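Local coordinates for protein geranylgeranyl Pyrophosphate Synthetase (Geoglobus acetivorans, PDB 5JFQ) that builds geranylgeranyl diphosphate by adding three isopentenyl units in turn to dimethylallyl diphosphate, releasing some farnesyl diphosphate as a minor product, with magnesium as cofactor, at residues M155-E158 against E159-S162; V163-S166 against E167-M171; Q213-D216 against D217-D220. One frame throughout, in Å; residues are numbered along the deposited sequence.

Read from the N terminus, the three contacts follow one another along the chain, and none nests inside or crosses another. Contact 1 closes the turn by which helix 130-159 gives way to the loop before helix 165-190. Contact 2 takes up that loop at once and carries it into the first turns of helix 165-190. The two touch, their centres about 11 Å apart, through a salt bridge from Arg160 to Glu167 and the packing of Phe157 on Val163 and Met171, so consecutive helices are tied across their own connection. Contact 3 lies further on, within helix 195-221, where Asp217 meets Tyr168 of contact 2; it stays about 10 Å, nearest atoms, from contact 1.

Contact 1: M155-E158 against E159-S162; sequences MSFE and ERDS
Phe157 and Arg160 carry this local contact at the C-terminal end of helix 130-159. The polar part is a pair of weak hydrogen bonds from one donor: Arg160 N lies 2.9 Å from Phe157 O and 3.4 Å from Ser156 O. Neither is straight, the bond to Phe157 bending to 123° at the hydrogen, as suits a chain that is leaving its helix. Arg160 CG also packs against Ser156 O, at 3.3 Å.

The side-chain part is looser. The side chains of Phe157 and Arg160 run side by side in the same direction, with ring and guanidinium planes 86° apart, and Arg160 NH1 stays 4.1 Å from Phe157 CD1. Bends at chi2 (-101°) and chi3 bring NH1 beside the ring, while Arg160 NH2 points on to Ser162 O, a weak bond of 3.2 Å, and to a salt bridge with Glu167.

Met155 packs on Leu110 of the second subunit, its side chain about 5 Å from that of Asp88, a probable magnesium ligand. The chemistry is thus of two kinds: the buried aromatic ring packs against the next helix, while the arginine pairs its charge with Glu167, joining the outgoing loop to that helix.

Contact 2: V163-S166 against E167-M171; sequences VGES and EYLEM
Glu165 lays its aliphatic stem along Leu169, one helical turn further on, with Glu165 CG 3.6 Å from Leu169 CD1. The two side chains run the same way. The glutamate chain is extended (chi1 -179°, chi2 170°), which puts its methylene groups beside the leucine and carries the carboxylate beyond it, to a weak hydrogen bond with Tyr282 and a long, weak ion pair with Arg286.

Underneath, the helix starts in regular fashion. Gly164 stands at the N-cap, and its carbonyl accepts Tyr168 N at 3.0 Å with an N-H...O angle of 168°. The next two rungs of the ladder join Leu169 N to Glu165 O at 2.7 Å and Glu170 N to Ser166 O at 2.7 Å. Leu169 N also makes a weak bond with Ser166 O.

Glu167 turns back over the start of the helix. Its CG lies anti to the carbonyl carbon, and the extended chain brings OE1 to 3.9 Å from Val163 CB and OE2 to 3.6 Å from Gly164 N. OE1 is also the acceptor of the salt bridge to Arg160, so this carboxylate joins the incoming loop to the first turn, and the helix N terminus would probably help to stabilise its negative charge.

The beginning of helix 165-190 packs on several neighbours. Val163 and Met171 touch Phe157 of helix 130-159; Val163 and Tyr168 meet Ile245 of helix 242-249; Leu169 rests on Ile210 of helix 195-221, and Tyr168 reaches Asp217 of that same helix.

Contact 3: Q213-D216 against D217-D220; sequences QIHD and DLLD
Gln213 starts out with CG trans to its own N and then bends at chi2 (66°), while Asp217 holds CG next to its backbone N (chi1 -54°); together these turns bring the amide N-H of Gln213 to the carboxylate of Asp217, one helical turn on, the two side chains crossing at a slant. Gln213 NE2 donates to Asp217 OD1 over 3.0 Å, on the syn side of the carboxylate but 29° out of its plane, with the acceptor close to the plane of the amide. The same two residues are joined beneath by Asp217 N to Gln213 O, also 3.0 Å, so the side-chain bond spans a rung of the helical ladder.

In the all-helical polyprenyl synthase fold, the second aspartate-rich motif lies on this helix, and Gln213 is by similarity a residue of the dimethylallyl diphosphate site. Its OE1 makes a weak hydrogen bond with Thr176, another residue of that site. An alanine in place of Asp217 would probably leave Gln213 NE2 without this acceptor and the amide freer to turn.

Other sides of the helix are packed by carbon contacts. His215 CE1 lies 3.9 Å from Leu219 CD2, where imidazole and leucine meet at a slant, and both touch Arg320. In an apolar pair, Ile214 CG2 approaches Leu218 CD1 at 4.4 Å, and both residues pack on Ala283 of helix 280-298.

Contact 1: M155-E158 against E159-S162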
ATOM      1  N   MET B 155      17.470  -6.616   0.442  1.00 62.47           N
ATOM      2  CA  MET B 155      17.568  -7.306   1.718  1.00 59.90           C
ATOM      3  C   MET B 155      18.014  -8.742   1.528  1.00 62.77           C
ATOM      4  O   MET B 155      18.788  -9.266   2.339  1.00 69.41           O
ATOM      5  CB  MET B 155      16.237  -7.247   2.449  1.00 58.36           C
ATOM      6  CG  MET B 155      15.824  -5.843   2.828  1.00 61.82           C
ATOM      7  SD  MET B 155      14.408  -5.886   3.926  1.00 75.68           S
ATOM      8  CE  MET B 155      13.344  -7.020   3.033  1.00 57.69           C
ATOM      9  N   SER B 156      17.545  -9.395   0.462  1.00 59.74           N
ATOM     10  CA  SER B 156      18.066 -10.718   0.129  1.00 60.12           C
ATOM     11  C   SER B 156      19.578 -10.691  -0.080  1.00 62.75           C
ATOM     12  O   SER B 156      20.264 -11.664   0.247  1.00 61.89           O
ATOM     13  CB  SER B 156      17.384 -11.258  -1.122  1.00 54.35           C
ATOM     14  OG  SER B 156      17.948 -10.671  -2.289  1.00 63.09           O
ATOM     15  N   PHE B 157      20.103  -9.590  -0.636  1.00 64.63           N
ATOM     16  CA  PHE B 157      21.538  -9.456  -0.866  1.00 62.78           C
ATOM     17  C   PHE B 157      22.324  -9.584   0.437  1.00 69.93           C
ATOM     18  O   PHE B 157      23.396 -10.204   0.461  1.00 68.55           O
ATOM     19  CB  PHE B 157      21.853  -8.106  -1.522  1.00 58.48           C
ATOM     20  CG  PHE B 157      21.419  -7.981  -2.969  1.00 63.37           C
ATOM     21  CD1 PHE B 157      20.994  -9.080  -3.698  1.00 61.90           C
ATOM     22  CD2 PHE B 157      21.450  -6.737  -3.603  1.00 64.00           C
ATOM     23  CE1 PHE B 157      20.608  -8.941  -5.034  1.00 61.44           C
ATOM     24  CE2 PHE B 157      21.065  -6.596  -4.935  1.00 60.47           C
ATOM     25  CZ  PHE B 157      20.647  -7.698  -5.649  1.00 59.81           C
ATOM     26  N   GLU B 158      21.806  -9.000   1.525  1.00 66.13           N
ATOM     27  CA  GLU B 158      22.535  -8.952   2.791  1.00 67.19           C
ATOM     28  C   GLU B 158      23.061 -10.328   3.173  1.00 70.68           C
ATOM     29  O   GLU B 158      24.237 -10.489   3.509  1.00 70.79           O
ATOM     30  CB  GLU B 158      21.637  -8.394   3.908  1.00 73.92           C
ATOM     31  CG  GLU B 158      22.242  -8.531   5.333  1.00 80.34           C
ATOM     32  CD  GLU B 158      21.410  -7.885   6.452  1.00 85.12           C
ATOM     33  OE1 GLU B 158      20.450  -8.519   6.946  1.00 84.76           O
ATOM     34  OE2 GLU B 158      21.730  -6.744   6.856  1.00 92.55           O
ATOM     35  N   GLU B 159      22.208 -11.338   3.101  1.00 69.15           N
ATOM     36  CA  GLU B 159      22.603 -12.670   3.521  1.00 65.30           C
ATOM     37  C   GLU B 159      23.352 -13.440   2.429  1.00 70.07           C
ATOM     38  O   GLU B 159      24.027 -14.430   2.732  1.00 68.34           O
ATOM     39  CB  GLU B 159      21.353 -13.410   3.990  1.00 62.44           C
ATOM     40  CG  GLU B 159      21.497 -14.883   4.190  1.00 64.36           C
ATOM     41  CD  GLU B 159      21.262 -15.648   2.912  1.00 71.32           C
ATOM     42  OE1 GLU B 159      21.052 -15.002   1.861  1.00 77.57           O
ATOM     43  OE2 GLU B 159      21.287 -16.891   2.951  1.00 73.91           O
ATOM     44  N   ARG B 160      23.258 -13.018   1.172  1.00 67.69           N
ATOM     45  CA  ARG B 160      24.043 -13.670   0.133  1.00 68.85           C
ATOM     46  C   ARG B 160      25.529 -13.470   0.397  1.00 71.23           C
ATOM     47  O   ARG B 160      25.947 -12.481   1.006  1.00 74.53           O
ATOM     48  CB  ARG B 160      23.681 -13.114  -1.241  1.00 67.95           C
ATOM     49  CG  ARG B 160      22.272 -13.456  -1.673  1.00 69.90           C
ATOM     50  CD  ARG B 160      22.250 -14.612  -2.652  1.00 58.18           C
ATOM     51  NE  ARG B 160      23.070 -14.310  -3.813  1.00 56.45           N
ATOM     52  CZ  ARG B 160      22.686 -13.531  -4.823  1.00 73.30           C
ATOM     53  NH1 ARG B 160      21.480 -12.965  -4.834  1.00 70.04           N
ATOM     54  NH2 ARG B 160      23.515 -13.309  -5.830  1.00 76.32           N
ATOM     55  N   ASP B 161      26.338 -14.425  -0.063  1.00 69.56           N
ATOM     56  CA  ASP B 161      27.780 -14.270   0.109  1.00 76.46           C
ATOM     57  C   ASP B 161      28.347 -13.304  -0.923  1.00 75.60           C
ATOM     58  O   ASP B 161      29.182 -12.453  -0.593  1.00 74.09           O
ATOM     59  CB  ASP B 161      28.491 -15.625   0.016  1.00 73.61           C
ATOM     60  CG  ASP B 161      27.865 -16.682   0.910  1.00 72.01           C
ATOM     61  OD1 ASP B 161      27.408 -17.715   0.375  1.00 72.30           O
ATOM     62  OD2 ASP B 161      27.829 -16.482   2.145  1.00 75.64           O
ATOM     63  N   SER B 162      27.890 -13.403  -2.167  1.00 73.15           N
ATOM     64  CA  SER B 162      28.336 -12.482  -3.197  1.00 73.90           C
ATOM     65  C   SER B 162      27.213 -12.242  -4.192  1.00 72.27           C
ATOM     66  O   SER B 162      26.505 -13.172  -4.593  1.00 66.86           O
ATOM     67  CB  SER B 162      29.556 -13.024  -3.928  1.00 75.94           C
ATOM     68  OG  SER B 162      29.235 -14.279  -4.500  1.00 82.39           O
TER

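Contact 2: V163-S166 against E167-M171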
ATOM      1  N   VAL B 163      27.074 -10.993  -4.600  1.00 71.25           N
ATOM      2  CA  VAL B 163      26.147 -10.620  -5.650  1.00 73.24           C
ATOM      3  C   VAL B 163      26.938  -9.921  -6.747  1.00 68.87           C
ATOM      4  O   VAL B 163      27.877  -9.162  -6.472  1.00 61.61           O
ATOM      5  CB  VAL B 163      24.990  -9.743  -5.111  1.00 74.20           C
ATOM      6  CG1 VAL B 163      24.203 -10.512  -4.063  1.00 69.66           C
ATOM      7  CG2 VAL B 163      25.500  -8.454  -4.498  1.00 71.46           C
ATOM      8  N   GLY B 164      26.581 -10.219  -7.995  1.00 66.84           N
ATOM      9  CA  GLY B 164      27.213  -9.565  -9.116  1.00 72.77           C
ATOM     10  C   GLY B 164      26.727  -8.141  -9.316  1.00 74.13           C
ATOM     11  O   GLY B 164      25.668  -7.739  -8.823  1.00 76.41           O
ATOM     12  N   GLU B 165      27.532  -7.371 -10.054  1.00 69.59           N
ATOM     13  CA  GLU B 165      27.165  -5.994 -10.377  1.00 77.74           C
ATOM     14  C   GLU B 165      25.792  -5.932 -11.046  1.00 73.19           C
ATOM     15  O   GLU B 165      24.973  -5.065 -10.720  1.00 66.83           O
ATOM     16  CB  GLU B 165      28.239  -5.366 -11.273  1.00 73.12           C
ATOM     17  CG  GLU B 165      27.973  -3.917 -11.663  1.00 80.21           C
ATOM     18  CD  GLU B 165      29.165  -3.244 -12.340  1.00 86.00           C
ATOM     19  OE1 GLU B 165      29.162  -3.090 -13.587  1.00 87.89           O
ATOM     20  OE2 GLU B 165      30.107  -2.864 -11.615  1.00 89.21           O
ATOM     21  N   SER B 166      25.516  -6.868 -11.956  1.00 74.39           N
ATOM     22  CA  SER B 166      24.246  -6.879 -12.672  1.00 74.91           C
ATOM     23  C   SER B 166      23.065  -6.970 -11.708  1.00 74.25           C
ATOM     24  O   SER B 166      22.245  -6.046 -11.636  1.00 69.13           O
ATOM     25  CB  SER B 166      24.231  -8.031 -13.676  1.00 79.45           C
ATOM     26  OG  SER B 166      25.352  -7.946 -14.541  1.00 83.48           O
ATOM     27  N   GLU B 167      22.966  -8.078 -10.958  1.00 72.64           N
ATOM     28  CA  GLU B 167      21.908  -8.215  -9.958  1.00 68.47           C
ATOM     29  C   GLU B 167      21.810  -6.965  -9.104  1.00 70.14           C
ATOM     30  O   GLU B 167      20.716  -6.419  -8.904  1.00 71.69           O
ATOM     31  CB  GLU B 167      22.144  -9.416  -9.042  1.00 68.68           C
ATOM     32  CG  GLU B 167      22.756 -10.632  -9.665  1.00 76.47           C
ATOM     33  CD  GLU B 167      23.073 -11.665  -8.614  1.00 78.75           C
ATOM     34  OE1 GLU B 167      22.480 -11.562  -7.514  1.00 78.73           O
ATOM     35  OE2 GLU B 167      23.919 -12.555  -8.875  1.00 75.50           O
ATOM     36  N   TYR B 168      22.952  -6.493  -8.593  1.00 66.85           N
ATOM     37  CA  TYR B 168      22.934  -5.310  -7.742  1.00 66.51           C
ATOM     38  C   TYR B 168      22.370  -4.108  -8.487  1.00 65.92           C
ATOM     39  O   TYR B 168      21.623  -3.308  -7.915  1.00 61.45           O
ATOM     40  CB  TYR B 168      24.342  -4.996  -7.239  1.00 57.21           C
ATOM     41  CG  TYR B 168      24.497  -3.584  -6.725  1.00 61.27           C
ATOM     42  CD1 TYR B 168      24.864  -2.544  -7.578  1.00 63.92           C
ATOM     43  CD2 TYR B 168      24.260  -3.282  -5.393  1.00 62.61           C
ATOM     44  CE1 TYR B 168      24.990  -1.243  -7.117  1.00 60.03           C
ATOM     45  CE2 TYR B 168      24.391  -1.984  -4.924  1.00 63.32           C
ATOM     46  CZ  TYR B 168      24.755  -0.973  -5.792  1.00 63.16           C
ATOM     47  OH  TYR B 168      24.888   0.317  -5.337  1.00 73.07           O
ATOM     48  N   LEU B 169      22.725  -3.958  -9.764  1.00 64.23           N
ATOM     49  CA  LEU B 169      22.292  -2.780 -10.499  1.00 65.71           C
ATOM     50  C   LEU B 169      20.848  -2.904 -10.952  1.00 65.97           C
ATOM     51  O   LEU B 169      20.165  -1.886 -11.119  1.00 62.25           O
ATOM     52  CB  LEU B 169      23.215  -2.519 -11.689  1.00 67.09           C
ATOM     53  CG  LEU B 169      24.535  -1.810 -11.370  1.00 67.78           C
ATOM     54  CD1 LEU B 169      25.330  -1.607 -12.633  1.00 71.04           C
ATOM     55  CD2 LEU B 169      24.313  -0.479 -10.660  1.00 65.48           C
ATOM     56  N   GLU B 170      20.364  -4.130 -11.155  1.00 67.98           N
ATOM     57  CA  GLU B 170      18.932  -4.295 -11.360  1.00 67.32           C
ATOM     58  C   GLU B 170      18.165  -3.956 -10.089  1.00 68.38           C
ATOM     59  O   GLU B 170      17.066  -3.388 -10.155  1.00 67.31           O
ATOM     60  CB  GLU B 170      18.612  -5.715 -11.831  1.00 62.31           C
ATOM     61  CG  GLU B 170      17.155  -5.891 -12.251  1.00 68.76           C
ATOM     62  CD  GLU B 170      16.677  -4.781 -13.182  1.00 71.36           C
ATOM     63  OE1 GLU B 170      17.463  -4.355 -14.060  1.00 72.92           O
ATOM     64  OE2 GLU B 170      15.518  -4.328 -13.033  1.00 68.16           O
ATOM     65  N   MET B 171      18.752  -4.254  -8.926  1.00 66.21           N
ATOM     66  CA  MET B 171      18.115  -3.904  -7.665  1.00 63.21           C
ATOM     67  C   MET B 171      18.042  -2.398  -7.490  1.00 58.98           C
ATOM     68  O   MET B 171      17.012  -1.871  -7.064  1.00 62.00           O
ATOM     69  CB  MET B 171      18.859  -4.544  -6.494  1.00 59.72           C
ATOM     70  CG  MET B 171      18.271  -4.201  -5.145  1.00 54.80           C
ATOM     71  SD  MET B 171      18.867  -2.634  -4.498  1.00 59.44           S
ATOM     72  CE  MET B 171      20.637  -2.969  -4.352  1.00 63.38           C
TER

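Contact 3: Q213-D216 against D217-D220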
ATOM      1  N   GLN B 213      22.254   6.942  -6.550  1.00 71.94           N
ATOM      2  CA  GLN B 213      22.464   5.950  -5.502  1.00 76.31           C
ATOM      3  C   GLN B 213      23.945   5.684  -5.289  1.00 75.80           C
ATOM      4  O   GLN B 213      24.441   5.733  -4.156  1.00 74.02           O
ATOM      5  CB  GLN B 213      21.747   4.646  -5.854  1.00 71.08           C
ATOM      6  CG  GLN B 213      21.905   3.579  -4.785  1.00 73.89           C
ATOM      7  CD  GLN B 213      21.213   3.959  -3.488  1.00 77.08           C
ATOM      8  OE1 GLN B 213      20.027   4.303  -3.483  1.00 77.67           O
ATOM      9  NE2 GLN B 213      21.955   3.912  -2.381  1.00 77.03           N
ATOM     10  N   ILE B 214      24.657   5.369  -6.374  1.00 72.04           N
ATOM     11  CA  ILE B 214      26.087   5.117  -6.282  1.00 74.29           C
ATOM     12  C   ILE B 214      26.773   6.255  -5.548  1.00 76.13           C
ATOM     13  O   ILE B 214      27.614   6.030  -4.668  1.00 80.04           O
ATOM     14  CB  ILE B 214      26.676   4.909  -7.685  1.00 75.55           C
ATOM     15  CG1 ILE B 214      25.866   3.844  -8.425  1.00 70.01           C
ATOM     16  CG2 ILE B 214      28.141   4.518  -7.578  1.00 77.73           C
ATOM     17  CD1 ILE B 214      26.246   3.682  -9.874  1.00 71.49           C
ATOM     18  N   HIS B 215      26.398   7.494  -5.864  1.00 75.30           N
ATOM     19  CA  HIS B 215      27.008   8.613  -5.161  1.00 79.77           C
ATOM     20  C   HIS B 215      26.612   8.635  -3.690  1.00 79.56           C
ATOM     21  O   HIS B 215      27.398   9.079  -2.848  1.00 77.95           O
ATOM     22  CB  HIS B 215      26.643   9.931  -5.828  1.00 74.51           C
ATOM     23  CG  HIS B 215      27.509  11.070  -5.395  1.00 81.71           C
ATOM     24  ND1 HIS B 215      27.041  12.112  -4.623  1.00 85.65           N
ATOM     25  CD2 HIS B 215      28.825  11.313  -5.600  1.00 82.63           C
ATOM     26  CE1 HIS B 215      28.030  12.955  -4.380  1.00 85.59           C
ATOM     27  NE2 HIS B 215      29.123  12.492  -4.963  1.00 87.35           N
ATOM     28  N   ASP B 216      25.411   8.161  -3.355  1.00 80.23           N
ATOM     29  CA  ASP B 216      24.997   8.172  -1.957  1.00 78.79           C
ATOM     30  C   ASP B 216      25.753   7.119  -1.154  1.00 78.64           C
ATOM     31  O   ASP B 216      25.905   7.256   0.065  1.00 74.83           O
ATOM     32  CB  ASP B 216      23.484   7.955  -1.852  1.00 75.78           C
ATOM     33  CG  ASP B 216      22.875   8.605  -0.612  1.00 77.62           C
ATOM     34  OD1 ASP B 216      23.153   9.792  -0.327  1.00 69.60           O
ATOM     35  OD2 ASP B 216      22.117   7.907   0.094  1.00 87.47           O
ATOM     36  N   ASP B 217      26.223   6.064  -1.821  1.00 78.56           N
ATOM     37  CA  ASP B 217      27.078   5.086  -1.165  1.00 81.12           C
ATOM     38  C   ASP B 217      28.509   5.589  -1.056  1.00 84.33           C
ATOM     39  O   ASP B 217      29.227   5.225  -0.114  1.00 84.10           O
ATOM     40  CB  ASP B 217      27.033   3.765  -1.932  1.00 80.65           C
ATOM     41  CG  ASP B 217      25.620   3.257  -2.122  1.00 79.21           C
ATOM     42  OD1 ASP B 217      24.756   3.608  -1.288  1.00 73.60           O
ATOM     43  OD2 ASP B 217      25.377   2.515  -3.102  1.00 81.22           O
ATOM     44  N   LEU B 218      28.932   6.417  -2.013  1.00 81.56           N
ATOM     45  CA  LEU B 218      30.240   7.043  -1.936  1.00 78.27           C
ATOM     46  C   LEU B 218      30.314   8.032  -0.787  1.00 83.33           C
ATOM     47  O   LEU B 218      31.356   8.136  -0.135  1.00 91.40           O
ATOM     48  CB  LEU B 218      30.558   7.737  -3.255  1.00 82.22           C
ATOM     49  CG  LEU B 218      30.815   6.786  -4.416  1.00 84.62           C
ATOM     50  CD1 LEU B 218      30.801   7.533  -5.758  1.00 82.15           C
ATOM     51  CD2 LEU B 218      32.138   6.099  -4.170  1.00 75.57           C
ATOM     52  N   LEU B 219      29.222   8.752  -0.510  1.00 82.76           N
ATOM     53  CA  LEU B 219      29.223   9.767   0.544  1.00 84.91           C
ATOM     54  C   LEU B 219      29.465   9.185   1.935  1.00 87.35           C
ATOM     55  O   LEU B 219      29.715   9.954   2.871  1.00 87.72           O
ATOM     56  CB  LEU B 219      27.901  10.547   0.540  1.00 84.72           C
ATOM     57  CG  LEU B 219      27.654  11.618  -0.537  1.00 87.82           C
ATOM     58  CD1 LEU B 219      26.288  12.274  -0.349  1.00 83.16           C
ATOM     59  CD2 LEU B 219      28.755  12.680  -0.552  1.00 88.01           C
ATOM     60  N   ASP B 220      29.393   7.861   2.092  1.00 83.81           N
ATOM     61  CA  ASP B 220      29.723   7.202   3.350  1.00 87.38           C
ATOM     62  C   ASP B 220      31.222   6.922   3.480  1.00 90.00           C
ATOM     63  O   ASP B 220      31.761   6.887   4.597  1.00 83.58           O
ATOM     64  CB  ASP B 220      28.917   5.907   3.460  1.00 84.04           C
ATOM     65  CG  ASP B 220      29.080   5.232   4.795  1.00 87.40           C
ATOM     66  OD1 ASP B 220      29.752   4.179   4.844  1.00 85.19           O
ATOM     67  OD2 ASP B 220      28.539   5.759   5.795  1.00 89.19           O
TER